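Long-range contacts in subtilisin-like protein (Prochloron didemni, PDB 3ZXY), which probably cleaves peptide bonds as a subtilisin-family serine endopeptidase, the chain here being the protease domain of the longer protein PatA: residues 16-21 against 47-52; 34-39 against 77-82. The protein carries 1 engineered substitution. All blocks are in the same frame, centred on the assembly; numbering follows the deposited sequence.

Interaction 1: residues 16-21 against 47-52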
loop_
_atom_site.group_PDB
_atom_site.type_symbol
_atom_site.label_atom_id
_atom_site.label_comp_id
_atom_site.label_asym_id
_atom_site.label_seq_id
_atom_site.Cartn_x
_atom_site.Cartn_y
_atom_site.Cartn_z
ATOM N N ASP A 16 -9.174 3.081 -0.163
ATOM C CA ASP A 16 -9.339 2.906 -1.589
ATOM C C ASP A 16 -10.823 3.020 -1.917
ATOM O O ASP A 16 -11.578 3.689 -1.214
ATOM C CB ASP A 16 -8.733 1.554 -2.029
ATOM C CG ASP A 16 -8.190 1.595 -3.444
ATOM O OD1 ASP A 16 -9.001 1.633 -4.382
ATOM O OD2 ASP A 16 -6.950 1.613 -3.626
ATOM N N GLY A 17 -11.235 2.379 -2.991
ATOM C CA GLY A 17 -12.655 2.264 -3.266
ATOM C C GLY A 17 -13.306 1.195 -2.423
ATOM O O GLY A 17 -12.656 0.522 -1.616
ATOM N N PRO A 18 -14.615 1.021 -2.607
ATOM C CA PRO A 18 -15.307 -0.068 -1.950
ATOM C C PRO A 18 -14.675 -1.418 -2.259
ATOM O O PRO A 18 -14.158 -1.633 -3.367
ATOM C CB PRO A 18 -16.720 0.017 -2.527
ATOM C CG PRO A 18 -16.864 1.424 -2.957
ATOM C CD PRO A 18 -15.518 1.844 -3.432
ATOM N N VAL A 19 -14.705 -2.311 -1.278
ATOM C CA VAL A 19 -14.176 -3.662 -1.449
ATOM C C VAL A 19 -15.323 -4.663 -1.401
ATOM O O VAL A 19 -16.121 -4.665 -0.459
ATOM C CB VAL A 19 -13.146 -3.980 -0.350
ATOM C CG1 VAL A 19 -12.680 -5.435 -0.420
ATOM C CG2 VAL A 19 -11.961 -3.028 -0.472
ATOM N N ASP A 20 -15.400 -5.519 -2.414
ATOM C CA ASP A 20 -16.391 -6.594 -2.460
ATOM C C ASP A 20 -15.938 -7.705 -1.526
ATOM O O ASP A 20 -15.354 -8.681 -1.960
ATOM C CB ASP A 20 -16.565 -7.121 -3.890
ATOM C CG ASP A 20 -17.552 -8.277 -3.980
ATOM O OD1 ASP A 20 -18.348 -8.480 -3.032
ATOM O OD2 ASP A 20 -17.531 -8.997 -5.003
ATOM N N ILE A 21 -16.254 -7.555 -0.246
ATOM C CA ILE A 21 -15.820 -8.515 0.778
ATOM C C ILE A 21 -16.487 -9.887 0.632
ATOM O O ILE A 21 -16.060 -10.845 1.277
ATOM C CB ILE A 21 -15.985 -7.952 2.216
ATOM C CG1 ILE A 21 -17.436 -7.593 2.539
ATOM C CG2 ILE A 21 -15.073 -6.736 2.381
ATOM C CD1 ILE A 21 -17.693 -7.333 4.013
ATOM N N PHE A 47 -15.978 1.683 -11.058
ATOM C CA PHE A 47 -14.532 1.790 -11.300
ATOM C C PHE A 47 -13.724 1.766 -10.018
ATOM O O PHE A 47 -12.632 1.195 -9.986
ATOM C CB PHE A 47 -14.219 3.031 -12.119
ATOM C CG PHE A 47 -14.629 2.895 -13.545
ATOM C CD1 PHE A 47 -13.899 2.081 -14.406
ATOM C CD2 PHE A 47 -15.755 3.527 -14.015
ATOM C CE1 PHE A 47 -14.286 1.912 -15.718
ATOM C CE2 PHE A 47 -16.144 3.362 -15.323
ATOM C CZ PHE A 47 -15.406 2.556 -16.170
ATOM N N MET A 48 -14.240 2.385 -8.966
ATOM C CA MET A 48 -13.506 2.404 -7.708
ATOM C C MET A 48 -13.756 1.136 -6.892
ATOM O O MET A 48 -12.856 0.670 -6.168
ATOM C CB MET A 48 -13.772 3.702 -6.934
ATOM C CG MET A 48 -13.066 4.912 -7.536
ATOM S SD MET A 48 -11.274 4.707 -7.596
ATOM C CE MET A 48 -11.079 4.412 -9.354
ATOM N N SER A 49 -14.940 0.537 -7.033
ATOM C CA SER A 49 -15.169 -0.820 -6.515
ATOM C C SER A 49 -14.168 -1.808 -7.135
ATOM O O SER A 49 -13.605 -2.662 -6.441
ATOM C CB SER A 49 -16.591 -1.282 -6.804
ATOM O OG SER A 49 -17.548 -0.586 -6.030
ATOM N N ALA A 50 -13.907 -1.679 -8.436
ATOM C CA ALA A 50 -12.914 -2.528 -9.093
ATOM C C ALA A 50 -11.532 -2.282 -8.516
ATOM O O ALA A 50 -10.808 -3.213 -8.152
ATOM C CB ALA A 50 -12.903 -2.279 -10.593
ATOM N N HIS A 51 -11.180 -1.019 -8.378
ATOM C CA HIS A 51 -9.859 -0.631 -7.898
ATOM C C HIS A 51 -9.634 -1.120 -6.480
ATOM O O HIS A 51 -8.617 -1.774 -6.174
ATOM C CB HIS A 51 -9.765 0.894 -7.998
ATOM C CG HIS A 51 -8.369 1.440 -7.964
ATOM N ND1 HIS A 51 -7.761 1.768 -6.810
ATOM C CD2 HIS A 51 -7.494 1.794 -8.989
ATOM C CE1 HIS A 51 -6.544 2.267 -7.071
ATOM N NE2 HIS A 51 -6.372 2.287 -8.407
ATOM N N GLY A 52 -10.587 -0.855 -5.594
ATOM C CA GLY A 52 -10.446 -1.211 -4.189
ATOM C C GLY A 52 -10.470 -2.709 -3.949
ATOM O O GLY A 52 -9.699 -3.220 -3.140
#
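His51 carries CG anti to its backbone N (chi1 -162°), which sets CG on a course that lets the ring edge reach the carboxylate of Asp16. Ser49 turns OG away from its own carbonyl carbon (chi1 -70°), which lays it against Pro18 CB at 3.6 Å. The ring edge of His51 meets the acid: ND1 donates to Asp16 OD1 over 2.7 Å in a nearly straight bond (172° at the hydrogen), using the syn lone pair of OD1, and the carboxylate and ring planes are nearly coplanar. From the anti side the same oxygen accepts Gly17 N, also at 2.7 Å, so two donors grip OD1, which should limit rotation of the carboxylate. These are two members of the predicted charge relay system of the subtilase fold; the engineered Ala211, in the place of the triad's serine, comes close to the imidazole, and Phe212 meets the ring as well. Next to the pair, the two backbones come close together. Gly17 and Gly52 bring their CA atoms to 4.2 Å, with no side chain on either to hold them apart. Gly17 CA directs a C-H at Met48 O (3.3 Å), while Ser49 CA does the same for Pro18 O in the other direction (3.4 Å). Asp16 CG sits over Gly52 CA at 3.7 Å, and a methyl of Val19, CG2, reaches Gly52 O at 3.5 Å. The hydroxyl of Ser49, though packed on the proline ring, has its hydrogen-bond partners elsewhere, in the carboxylate of Asp84 and the backbone N of Arg43.

Interaction 2: residues 34-39 against 77-82; sequences LPTLAP and LIVPIF
Leu34 N donates to Ile78 O at 2.8 Å, with N-H pointing almost straight at the oxygen (172°) and coming in almost along the C=O axis. Beside it, Leu34 turns one methyl of its fork, CD1, onto the strand, where it packs on Val79 CG2 at 4.0 Å and on Leu77 CB at 4.2 Å. The other methyl of Val79, CG1, touches Thr36 OG1 at 3.6 Å. Thr36 OG1, turned away from the residue's own carbonyl carbon (chi1 -56°), donates back to Leu34 O at 3.2 Å from above the plane of that carbonyl. In the seven-stranded parallel sheet of the subtilase fold, strand 30-33 lies at one edge next to strand 75-80, and Leu34 carries their pairing one residue further before the chain lifts off. Past that point Ala38 CB rests on Pro80 O at 3.6 Å, and water takes over the polar work: one molecule accepts from Thr36 N and donates to both Ala38 O and Pro80 O, while a second donates to Pro39 O and Phe82 O. Farther out, Arg96 and Arg100 of helix 91-103 pack on Thr36, and Arg100 also hydrogen-bonds Pro35 O.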
loop_
_atom_site.group_PDB
_atom_site.type_symbol
_atom_site.label_atom_id
_atom_site.label_comp_id
_atom_site.label_asym_id
_atom_site.label_seq_id
_atom_site.Cartn_x
_atom_site.Cartn_y
_atom_site.Cartn_z
ATOM N N LEU A 34 -14.868 0.283 7.872
ATOM C CA LEU A 34 -14.981 1.480 8.689
ATOM C C LEU A 34 -15.586 2.595 7.839
ATOM O O LEU A 34 -14.872 3.318 7.137
ATOM C CB LEU A 34 -13.614 1.908 9.221
ATOM C CG LEU A 34 -12.883 0.913 10.123
ATOM C CD1 LEU A 34 -11.508 1.447 10.496
ATOM C CD2 LEU A 34 -13.691 0.603 11.369
ATOM N N PRO A 35 -16.916 2.732 7.880
ATOM C CA PRO A 35 -17.544 3.763 7.070
ATOM C C PRO A 35 -17.038 5.131 7.458
ATOM O O PRO A 35 -16.970 5.475 8.634
ATOM C CB PRO A 35 -19.034 3.622 7.386
ATOM C CG PRO A 35 -19.189 2.271 7.974
ATOM C CD PRO A 35 -17.897 1.955 8.651
ATOM N N THR A 36 -16.653 5.897 6.458
ATOM C CA THR A 36 -16.251 7.245 6.708
ATOM C C THR A 36 -17.315 8.000 5.937
ATOM O O THR A 36 -18.492 7.758 6.214
ATOM C CB THR A 36 -14.753 7.376 6.409
ATOM O OG1 THR A 36 -14.096 6.391 7.222
ATOM C CG2 THR A 36 -14.218 8.741 6.793
ATOM N N LEU A 37 -17.007 8.859 4.985
ATOM C CA LEU A 37 -18.079 9.638 4.359
ATOM C C LEU A 37 -18.514 9.076 3.002
ATOM O O LEU A 37 -19.672 9.256 2.600
ATOM C CB LEU A 37 -17.698 11.119 4.277
ATOM C CG LEU A 37 -17.936 11.861 5.603
ATOM C CD1 LEU A 37 -17.586 13.337 5.483
ATOM C CD2 LEU A 37 -19.377 11.703 6.075
ATOM N N ALA A 38 -17.605 8.387 2.318
ATOM C CA ALA A 38 -17.907 7.756 1.020
ATOM C C ALA A 38 -18.734 6.468 1.188
ATOM O O ALA A 38 -18.664 5.797 2.243
ATOM C CB ALA A 38 -16.623 7.450 0.254
ATOM N N PRO A 39 -19.507 6.093 0.151
ATOM C CA PRO A 39 -20.207 4.806 0.197
ATOM C C PRO A 39 -19.261 3.624 0.440
ATOM O O PRO A 39 -18.110 3.633 -0.017
ATOM C CB PRO A 39 -20.863 4.705 -1.186
ATOM C CG PRO A 39 -21.029 6.125 -1.612
ATOM C CD PRO A 39 -19.818 6.842 -1.083
ATOM N N LEU A 77 -8.390 -3.358 7.722
ATOM C CA LEU A 77 -9.295 -2.251 8.000
ATOM C C LEU A 77 -9.627 -1.605 6.669
ATOM O O LEU A 77 -8.754 -1.011 5.998
ATOM C CB LEU A 77 -8.681 -1.240 8.971
ATOM C CG LEU A 77 -8.204 -1.764 10.323
ATOM C CD1 LEU A 77 -7.489 -0.649 11.071
ATOM C CD2 LEU A 77 -9.371 -2.337 11.129
ATOM N N ILE A 78 -10.872 -1.765 6.237
ATOM C CA ILE A 78 -11.279 -1.225 4.944
ATOM C C ILE A 78 -11.908 0.148 5.171
ATOM O O ILE A 78 -12.918 0.260 5.868
ATOM C CB ILE A 78 -12.290 -2.135 4.216
ATOM C CG1 ILE A 78 -11.776 -3.579 4.077
ATOM C CG2 ILE A 78 -12.665 -1.532 2.874
ATOM C CD1 ILE A 78 -10.363 -3.727 3.597
ATOM N N VAL A 79 -11.307 1.182 4.578
ATOM C CA VAL A 79 -11.731 2.568 4.802
ATOM C C VAL A 79 -11.999 3.186 3.435
ATOM O O VAL A 79 -11.113 3.804 2.827
ATOM C CB VAL A 79 -10.666 3.380 5.590
ATOM C CG1 VAL A 79 -11.184 4.784 5.928
ATOM C CG2 VAL A 79 -10.271 2.644 6.870
ATOM N N PRO A 80 -13.225 3.000 2.915
ATOM C CA PRO A 80 -13.450 3.489 1.557
ATOM C C PRO A 80 -13.470 5.020 1.496
ATOM O O PRO A 80 -14.198 5.693 2.248
ATOM C CB PRO A 80 -14.785 2.844 1.154
ATOM C CG PRO A 80 -14.969 1.719 2.100
ATOM C CD PRO A 80 -14.354 2.186 3.388
ATOM N N ILE A 81 -12.622 5.548 0.617
ATOM C CA ILE A 81 -12.491 6.977 0.402
ATOM C C ILE A 81 -12.735 7.322 -1.060
ATOM O O ILE A 81 -13.239 8.401 -1.340
ATOM C CB ILE A 81 -11.113 7.522 0.843
ATOM C CG1 ILE A 81 -9.959 6.783 0.152
ATOM C CG2 ILE A 81 -10.949 7.383 2.351
ATOM C CD1 ILE A 81 -8.619 7.494 0.229
ATOM N N PHE A 82 -12.389 6.415 -1.977
ATOM C CA PHE A 82 -12.610 6.659 -3.407
ATOM C C PHE A 82 -14.040 6.247 -3.734
ATOM O O PHE A 82 -14.583 5.342 -3.117
ATOM C CB PHE A 82 -11.646 5.868 -4.305
ATOM C CG PHE A 82 -10.179 6.083 -4.026
ATOM C CD1 PHE A 82 -9.677 7.293 -3.555
ATOM C CD2 PHE A 82 -9.280 5.045 -4.308
ATOM C CE1 PHE A 82 -8.307 7.443 -3.308
ATOM C CE2 PHE A 82 -7.925 5.197 -4.070
ATOM C CZ PHE A 82 -7.444 6.393 -3.558
HETATM O O HOH W 1 -16.501 5.213 3.739
HETATM O O HOH W 2 -17.142 4.967 -2.121
#

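How the interactions relate
The centres of the two interactions are 10 Å apart, on the same side of the chain's centre, and their segments alternate along the sequence: 16-21, 34-39, 47-52, then 77-82. Strand 75-80 is flanked in the parallel sheet by strands 30-33 and 11-16, so interaction 2 follows one of its edges while interaction 1 takes in the chain where strand 11-16, its neighbour on the other, runs into the following loop. They touch directly. Asp16 O lies 2.8 Å from Ile81 N, a probable hydrogen bond, and Met48 SD packs on Phe82 CB at 3.5 Å. Segment 77-82 thereby links the edge loop of interaction 2 to the predicted catalytic residues of interaction 1.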